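Local coordinates for phosphoserine phosphatase RsbX (Bacillus subtilis, PDB 3W42), which dephosphorylates the stressosome protein RsbS as a manganese-binding PPM-type serine phosphatase and thereby holds down sigma-B activity, at residues I75-T89 and S128-T140. Residues are numbered along the deposited sequence; the frame is centred on the assembly and turned at random. Where two conformers were deposited one is given.
Sequences IERCNQAMKNKRGAT and SGYLSGKPQKYKT
Asn79, on helix 71-81, grips the backbone of the 128-140 loop through both ends of its amide. Asn79 OD1 accepts from Gly133 N at 3.0 Å, the donor standing well above the carbonyl plane, and Asn79 ND2 donates a hydrogen bond to Lys134 O at 2.9 Å, almost in the amide plane. CG lies anti to the backbone N (chi1 -167°), which swings the amide off the helix toward the loop. One turn earlier, the hydroxyl of Tyr138 donates to Glu76 OE1 (OH to OE1 2.7 Å), nearly along the C-O axis and at the ring edge; Gln80 NE2 holds the other carboxylate oxygen, and a water links OE1 to Gln136 N. In the alpha-beta-beta-alpha sandwich of the PPM phosphatases, the loop runs past this helix to enter edge strand 140-144. Near Leu131 the loop pairs with strand 88-96: Ala88 and Leu131 form a single antiparallel bridge with both hydrogen bonds made. Ile75 CG2 makes a CH-pi contact over one face of the Tyr138 ring, 3.6 Å from the ring centroid, and Ile75 CG1 meets Leu131 CD1 at 3.8 Å. Leu131 CB packs on Met82 CG, and the Leu131 side chain also touches Val107 of strand 101-107.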
ATOM      1  N   ILE A  75      -7.263  10.618   2.747  1.00  6.69           N
ATOM      2  CA  ILE A  75      -6.712  10.206   4.025  1.00  7.18           C
ATOM      3  C   ILE A  75      -7.375  10.922   5.181  1.00  7.02           C
ATOM      4  O   ILE A  75      -7.517  10.341   6.253  1.00  7.82           O
ATOM      5  CB  ILE A  75      -5.173  10.306   4.024  1.00  7.09           C
ATOM      6  CG1 ILE A  75      -4.633   9.272   5.057  1.00  7.47           C
ATOM      7  CG2 ILE A  75      -4.709  11.679   4.284  1.00  8.98           C
ATOM      8  CD1 ILE A  75      -3.062   9.145   4.971  1.00  8.55           C
ATOM      9  N   GLU A  76      -7.813  12.177   4.964  1.00  6.94           N
ATOM     10  CA  GLU A  76      -8.510  12.880   6.049  1.00  7.24           C
ATOM     11  C   GLU A  76      -9.898  12.285   6.303  1.00  7.84           C
ATOM     12  O   GLU A  76     -10.286  12.216   7.476  1.00  7.87           O
ATOM     13  CB  GLU A  76      -8.564  14.382   5.720  1.00  7.81           C
ATOM     14  CG  GLU A  76      -9.445  15.136   6.670  1.00  9.91           C
ATOM     15  CD  GLU A  76      -9.091  15.063   8.145  1.00 12.23           C
ATOM     16  OE1 GLU A  76      -7.913  14.572   8.534  1.00 13.77           O
ATOM     17  OE2 GLU A  76      -9.951  15.479   8.938  1.00 12.24           O
ATOM     18  N   ARG A  77     -10.598  11.849   5.277  1.00  7.35           N
ATOM     19  CA  ARG A  77     -11.814  11.122   5.523  1.00  7.77           C
ATOM     20  C   ARG A  77     -11.540   9.874   6.356  1.00  7.37           C
ATOM     21  O   ARG A  77     -12.335   9.494   7.227  1.00  7.78           O
ATOM     22  CB  ARG A  77     -12.502  10.707   4.206  1.00  7.07           C
ATOM     23  CG  ARG A  77     -13.023  11.854   3.380  1.00  7.93           C
ATOM     24  CD  ARG A  77     -13.749  11.338   2.149  1.00  8.38           C
ATOM     25  NE  ARG A  77     -14.254  12.376   1.282  1.00  8.37           N
ATOM     26  CZ  ARG A  77     -15.443  12.955   1.385  1.00  7.06           C
ATOM     27  NH1 ARG A  77     -16.268  12.691   2.384  1.00  8.58           N
ATOM     28  NH2 ARG A  77     -15.824  13.829   0.455  1.00  8.19           N
ATOM     29  N   CYS A  78     -10.475   9.178   5.980  1.00  7.27           N
ATOM     30  CA  CYS A  78     -10.055   7.995   6.735  1.00  7.81           C
ATOM     31  C   CYS A  78      -9.776   8.340   8.190  1.00  7.07           C
ATOM     32  O   CYS A  78     -10.263   7.651   9.099  1.00  8.03           O
ATOM     33  CB  CYS A  78      -8.833   7.364   6.116  1.00  7.63           C
ATOM     34  SG  CYS A  78      -9.149   6.617   4.479  1.00  7.89           S
ATOM     35  N   ASN A  79      -9.051   9.443   8.427  1.00  7.19           N
ATOM     36  CA  ASN A  79      -8.783   9.845   9.785  1.00  7.48           C
ATOM     37  C   ASN A  79     -10.067  10.107  10.592  1.00  7.45           C
ATOM     38  O   ASN A  79     -10.219   9.657  11.707  1.00  8.10           O
ATOM     39  CB  ASN A  79      -7.933  11.111   9.760  1.00  8.00           C
ATOM     40  CG  ASN A  79      -7.353  11.438  11.101  1.00  9.35           C
ATOM     41  OD1 ASN A  79      -6.894  10.582  11.806  1.00 10.63           O
ATOM     42  ND2 ASN A  79      -7.502  12.709  11.499  1.00 15.67           N
ATOM     43  N   GLN A  80     -10.998  10.827   9.960  1.00  7.19           N
ATOM     44  CA  GLN A  80     -12.279  11.081  10.678  1.00  8.79           C
ATOM     45  C   GLN A  80     -13.045   9.824  11.000  1.00  8.23           C
ATOM     46  O   GLN A  80     -13.651   9.722  12.073  1.00  9.46           O
ATOM     47  CB  GLN A  80     -13.164  12.039   9.860  1.00  9.34           C
ATOM     48  CG  GLN A  80     -12.552  13.470   9.853  1.00 10.63           C
ATOM     49  CD  GLN A  80     -13.448  14.481   9.342  1.00 11.03           C
ATOM     50  OE1 GLN A  80     -14.652  14.462   9.621  1.00 12.07           O
ATOM     51  NE2 GLN A  80     -12.886  15.404   8.564  1.00 11.65           N
ATOM     52  N   ALA A  81     -12.949   8.798  10.147  1.00  8.02           N
ATOM     53  CA  ALA A  81     -13.603   7.518  10.403  1.00  8.22           C
ATOM     54  C   ALA A  81     -12.936   6.723  11.555  1.00  7.93           C
ATOM     55  O   ALA A  81     -13.542   5.813  12.058  1.00  9.25           O
ATOM     56  CB  ALA A  81     -13.573   6.673   9.150  1.00  8.77           C
ATOM     57  N   MET A  82     -11.724   7.097  11.944  1.00  8.00           N
ATOM     58  CA  MET A  82     -11.038   6.408  13.015  1.00  8.07           C
ATOM     59  C   MET A  82     -11.445   6.854  14.405  1.00  9.04           C
ATOM     60  O   MET A  82     -11.141   6.188  15.392  1.00 10.76           O
ATOM     61  CB  MET A  82      -9.516   6.496  12.874  1.00  7.56           C
ATOM     62  CG  MET A  82      -8.980   5.897  11.600  1.00  7.00           C
ATOM     63  SD  MET A  82      -9.293   4.133  11.365  1.00  7.83           S
ATOM     64  CE  MET A  82     -10.735   4.184  10.273  1.00  7.93           C
ATOM     65  N   LYS A  83     -12.165   7.996  14.496  1.00 10.73           N
ATOM     66  CA  LYS A  83     -12.639   8.468  15.809  1.00 14.75           C
ATOM     67  C   LYS A  83     -13.560   7.356  16.391  1.00 14.49           C
ATOM     68  O   LYS A  83     -14.363   6.834  15.680  1.00 17.42           O
ATOM     69  CB  LYS A  83     -13.358   9.773  15.662  1.00 16.15           C
ATOM     70  CG  LYS A  83     -13.443  10.507  16.945  1.00 21.95           C
ATOM     71  CD  LYS A  83     -14.030  11.908  16.823  1.00 26.79           C
ATOM     72  CE  LYS A  83     -14.544  12.428  18.076  1.00 29.65           C
ATOM     73  NZ  LYS A  83     -15.291  13.693  17.753  1.00 31.76           N
ATOM     74  N   ASN A  84     -13.384   6.989  17.629  1.00 17.19           N
ATOM     75  CA  ASN A  84     -14.204   5.901  18.211  1.00 17.74           C
ATOM     76  C   ASN A  84     -13.896   4.533  17.676  1.00 15.66           C
ATOM     77  O   ASN A  84     -14.626   3.593  18.056  1.00 19.21           O
ATOM     78  CB  ASN A  84     -15.716   6.159  18.188  1.00 19.06           C
ATOM     79  CG  ASN A  84     -16.055   7.508  18.753  1.00 23.57           C
ATOM     80  OD1 ASN A  84     -16.763   8.330  18.086  1.00 31.54           O
ATOM     81  ND2 ASN A  84     -15.530   7.823  19.961  1.00 27.10           N
ATOM     82  N   LYS A  85     -12.785   4.367  16.969  1.00 12.47           N
ATOM     83  CA  LYS A  85     -12.335   3.059  16.495  1.00 10.56           C
ATOM     84  C   LYS A  85     -10.907   2.861  17.009  1.00  8.85           C
ATOM     85  O   LYS A  85     -10.280   3.766  17.589  1.00  9.91           O
ATOM     86  CB  LYS A  85     -12.399   2.976  14.954  1.00 10.01           C
ATOM     87  CG  LYS A  85     -13.721   3.020  14.319  1.00 11.77           C
ATOM     88  CD  LYS A  85     -13.719   2.656  12.841  1.00 11.87           C
ATOM     89  CE  LYS A  85     -15.086   2.682  12.166  1.00 13.32           C
ATOM     90  NZ  LYS A  85     -15.711   4.009  12.252  1.00 14.54           N
ATOM     91  N   ARG A  86     -10.351   1.699  16.722  1.00  8.62           N
ATOM     92  CA  ARG A  86      -8.959   1.440  17.123  0.50  8.66           C
ATOM     93  C   ARG A  86      -7.975   2.399  16.426  1.00  6.97           C
ATOM     94  O   ARG A  86      -6.968   2.720  17.010  1.00  8.51           O
ATOM     95  CB  ARG A  86      -8.524   0.029  16.769  0.50  8.87           C
ATOM     96  CG  ARG A  86      -9.190  -1.098  17.607  0.50 10.71           C
ATOM     97  CD  ARG A  86      -8.435  -1.396  18.861  0.50 10.95           C
ATOM     98  NE  ARG A  86      -8.850  -2.580  19.595  0.50  7.39           N
ATOM     99  CZ  ARG A  86      -9.552  -2.574  20.740  0.50  7.25           C
ATOM    100  NH1 ARG A  86     -10.067  -1.474  21.294  0.50  7.60           N
ATOM    101  NH2 ARG A  86      -9.709  -3.720  21.348  0.50  6.63           N
ATOM    102  N   GLY A  87      -8.246   2.757  15.181  1.00  6.79           N
ATOM    103  CA  GLY A  87      -7.272   3.463  14.385  1.00  6.37           C
ATOM    104  C   GLY A  87      -6.581   2.535  13.464  1.00  5.47           C
ATOM    105  O   GLY A  87      -6.690   1.322  13.531  1.00  5.89           O
ATOM    106  N   ALA A  88      -5.732   3.109  12.576  1.00  5.30           N
ATOM    107  CA  ALA A  88      -4.988   2.307  11.610  1.00  4.70           C
ATOM    108  C   ALA A  88      -3.769   3.047  11.120  1.00  4.40           C
ATOM    109  O   ALA A  88      -3.809   4.312  11.044  1.00  5.94           O
ATOM    110  CB  ALA A  88      -5.856   1.946  10.394  1.00  6.10           C
ATOM    111  N   THR A  89      -2.743   2.364  10.732  1.00  4.44           N
ATOM    112  CA  THR A  89      -1.716   2.920   9.890  1.00  4.39           C
ATOM    113  C   THR A  89      -2.131   2.716   8.428  1.00  4.64           C
ATOM    114  O   THR A  89      -2.809   1.717   8.119  1.00  4.41           O
ATOM    115  CB  THR A  89      -0.324   2.376  10.236  1.00  4.55           C
ATOM    116  OG1 THR A  89      -0.368   0.943   9.982  1.00  5.12           O
ATOM    117  CG2 THR A  89       0.057   2.655  11.652  1.00  5.43           C
ATOM    118  N   SER A 128       5.418   8.951  12.003  1.00  8.74           N
ATOM    119  CA  SER A 128       5.037   8.443  13.315  1.00  8.38           C
ATOM    120  C   SER A 128       3.587   8.567  13.552  1.00  7.04           C
ATOM    121  O   SER A 128       2.876   9.399  13.016  1.00  7.57           O
ATOM    122  CB  SER A 128       5.855   9.156  14.420  1.00 10.69           C
ATOM    123  OG  SER A 128       5.598  10.563  14.389  1.00 11.55           O
ATOM    124  N   GLY A 129       3.129   7.691  14.446  1.00  8.73           N
ATOM    125  CA  GLY A 129       1.748   7.686  14.873  1.00  8.87           C
ATOM    126  C   GLY A 129       0.858   6.836  13.951  1.00  7.63           C
ATOM    127  O   GLY A 129       1.264   5.878  13.368  1.00  8.16           O
ATOM    128  N   TYR A 130      -0.405   7.211  13.933  1.00  7.64           N
ATOM    129  CA  TYR A 130      -1.414   6.471  13.202  1.00  6.57           C
ATOM    130  C   TYR A 130      -2.604   7.359  12.960  1.00  6.41           C
ATOM    131  O   TYR A 130      -2.706   8.447  13.561  1.00  8.39           O
ATOM    132  CB  TYR A 130      -1.834   5.149  13.958  1.00  6.98           C
ATOM    133  CG  TYR A 130      -2.487   5.340  15.272  1.00  7.65           C
ATOM    134  CD1 TYR A 130      -1.711   5.507  16.423  1.00  8.68           C
ATOM    135  CD2 TYR A 130      -3.869   5.301  15.400  1.00  7.83           C
ATOM    136  CE1 TYR A 130      -2.368   5.664  17.665  1.00 10.08           C
ATOM    137  CE2 TYR A 130      -4.472   5.455  16.611  1.00  9.25           C
ATOM    138  CZ  TYR A 130      -3.739   5.657  17.742  1.00 10.50           C
ATOM    139  OH  TYR A 130      -4.341   5.825  18.978  1.00 12.69           O
ATOM    140  N   LEU A 131      -3.517   6.950  12.127  1.00  6.51           N
ATOM    141  CA  LEU A 131      -4.757   7.656  11.940  1.00  6.93           C
ATOM    142  C   LEU A 131      -5.664   7.296  13.092  1.00  6.55           C
ATOM    143  O   LEU A 131      -6.155   6.180  13.222  1.00  7.06           O
ATOM    144  CB  LEU A 131      -5.421   7.281  10.624  1.00  6.64           C
ATOM    145  CG  LEU A 131      -4.624   7.578   9.360  1.00  6.86           C
ATOM    146  CD1 LEU A 131      -5.326   7.095   8.127  1.00  8.92           C
ATOM    147  CD2 LEU A 131      -4.279   9.064   9.192  1.00  7.99           C
ATOM    148  N   SER A 132      -5.938   8.301  13.961  1.00  8.29           N
ATOM    149  CA  SER A 132      -6.668   8.115  15.190  1.00  8.45           C
ATOM    150  C   SER A 132      -7.988   8.872  15.259  1.00  9.15           C
ATOM    151  O   SER A 132      -8.743   8.687  16.182  1.00 10.89           O
ATOM    152  CB  SER A 132      -5.781   8.582  16.365  1.00 11.15           C
ATOM    153  OG  SER A 132      -5.674  10.010  16.305  1.00 13.68           O
ATOM    154  N   GLY A 133      -8.205   9.809  14.337  1.00  9.73           N
ATOM    155  CA  GLY A 133      -9.340  10.728  14.446  1.00 11.45           C
ATOM    156  C   GLY A 133      -8.961  12.071  15.014  1.00 14.45           C
ATOM    157  O   GLY A 133      -9.730  12.957  14.992  1.00 18.14           O
ATOM    158  N   LYS A 134      -7.794  12.184  15.593  1.00 15.96           N
ATOM    159  CA  LYS A 134      -7.273  13.486  16.027  1.00 17.04           C
ATOM    160  C   LYS A 134      -6.531  14.208  14.938  1.00 16.98           C
ATOM    161  O   LYS A 134      -6.192  13.633  13.944  1.00 16.56           O
ATOM    162  CB  LYS A 134      -6.318  13.248  17.140  1.00 17.58           C
ATOM    163  CG  LYS A 134      -6.905  12.554  18.345  1.00 24.01           C
ATOM    164  CD  LYS A 134      -6.269  12.994  19.662  1.00 32.64           C
ATOM    165  CE  LYS A 134      -6.281  14.541  19.947  1.00 35.77           C
ATOM    166  NZ  LYS A 134      -5.018  15.073  20.601  1.00 35.44           N
ATOM    167  N   PRO A 135      -6.236  15.504  15.105  1.00 19.01           N
ATOM    168  CA  PRO A 135      -5.726  16.248  13.903  1.00 19.36           C
ATOM    169  C   PRO A 135      -4.344  15.826  13.323  1.00 18.25           C
ATOM    170  O   PRO A 135      -3.515  15.392  14.108  1.00 21.68           O
ATOM    171  CB  PRO A 135      -5.750  17.743  14.350  1.00 21.72           C
ATOM    172  CG  PRO A 135      -6.498  17.747  15.623  1.00 22.13           C
ATOM    173  CD  PRO A 135      -6.660  16.401  16.186  1.00 19.91           C
ATOM    174  N   GLN A 136      -4.149  15.938  12.032  1.00 18.79           N
ATOM    175  CA  GLN A 136      -2.934  15.496  11.354  1.00 18.33           C
ATOM    176  C   GLN A 136      -2.451  16.587  10.538  1.00 18.26           C
ATOM    177  O   GLN A 136      -3.249  17.271   9.905  1.00 22.47           O
ATOM    178  CB  GLN A 136      -3.173  14.347  10.347  1.00 18.57           C
ATOM    179  CG  GLN A 136      -3.415  13.053  11.042  1.00 21.76           C
ATOM    180  CD  GLN A 136      -2.177  12.307  11.658  1.00 18.57           C
ATOM    181  OE1 GLN A 136      -2.336  11.405  12.400  1.00 20.19           O
ATOM    182  NE2 GLN A 136      -0.959  12.664  11.247  1.00 19.91           N
ATOM    183  N   LYS A 137      -1.132  16.662  10.303  0.50 16.87           N
ATOM    184  CA  LYS A 137      -0.500  17.569   9.327  0.50 17.16           C
ATOM    185  C   LYS A 137       0.156  16.692   8.252  0.50 14.14           C
ATOM    186  O   LYS A 137       1.264  16.197   8.346  0.50 13.74           O
ATOM    187  CB  LYS A 137       0.548  18.440   9.963  0.50 18.17           C
ATOM    188  CG  LYS A 137      -0.013  19.478  10.863  0.50 20.91           C
ATOM    189  CD  LYS A 137       1.139  20.096  11.620  0.50 25.40           C
ATOM    190  CE  LYS A 137       0.829  21.453  12.153  0.50 28.19           C
ATOM    191  NZ  LYS A 137       2.116  22.123  12.482  0.50 29.46           N
ATOM    192  N   TYR A 138      -0.624  16.347   7.264  1.00 12.01           N
ATOM    193  CA  TYR A 138      -0.256  15.373   6.258  1.00 10.10           C
ATOM    194  C   TYR A 138       0.862  15.912   5.353  1.00 11.05           C
ATOM    195  O   TYR A 138       0.999  17.133   5.136  1.00 14.50           O
ATOM    196  CB  TYR A 138      -1.487  15.086   5.386  1.00 11.00           C
ATOM    197  CG  TYR A 138      -2.638  14.516   6.161  1.00 11.04           C
ATOM    198  CD1 TYR A 138      -2.515  13.299   6.743  1.00 10.12           C
ATOM    199  CD2 TYR A 138      -3.822  15.229   6.364  1.00 10.40           C
ATOM    200  CE1 TYR A 138      -3.593  12.768   7.373  1.00 11.73           C
ATOM    201  CE2 TYR A 138      -4.855  14.712   7.111  1.00 11.37           C
ATOM    202  CZ  TYR A 138      -4.753  13.477   7.561  1.00 11.73           C
ATOM    203  OH  TYR A 138      -5.776  12.924   8.281  1.00 13.98           O
ATOM    204  N   LYS A 139       1.612  14.992   4.811  1.00 10.80           N
ATOM    205  CA  LYS A 139       2.635  15.259   3.821  1.00 11.87           C
ATOM    206  C   LYS A 139       2.204  14.538   2.529  1.00 10.92           C
ATOM    207  O   LYS A 139       1.932  13.337   2.592  1.00 13.80           O
ATOM    208  CB  LYS A 139       4.007  14.799   4.366  1.00 13.00           C
ATOM    209  CG  LYS A 139       5.076  14.680   3.448  1.00 18.26           C
ATOM    210  CD  LYS A 139       5.377  16.022   2.849  1.00 18.53           C
ATOM    211  CE  LYS A 139       6.547  15.904   1.854  1.00 23.37           C
ATOM    212  NZ  LYS A 139       6.976  17.225   1.308  1.00 26.50           N
ATOM    213  N   THR A 140       1.968  15.207   1.462  1.00  9.57           N
ATOM    214  CA  THR A 140       1.705  14.572   0.214  1.00  9.43           C
ATOM    215  C   THR A 140       2.889  14.700  -0.692  1.00  8.06           C
ATOM    216  O   THR A 140       3.420  15.818  -0.896  1.00 10.48           O
ATOM    217  CB  THR A 140       0.451  15.165  -0.431  1.00 12.46           C
ATOM    218  OG1 THR A 140      -0.665  14.894   0.413  1.00 17.55           O
ATOM    219  CG2 THR A 140       0.244  14.540  -1.858  1.00 16.39           C
TER
HETATM  220  O   HOH W   1      -6.527  16.334  10.253  1.00 23.14           O
HETATM  221  O   HOH W   2      -4.770  11.037  13.507  1.00 19.67           O
HETATM  222  O   HOH W   3      -8.382   5.862  16.921  1.00 12.58           O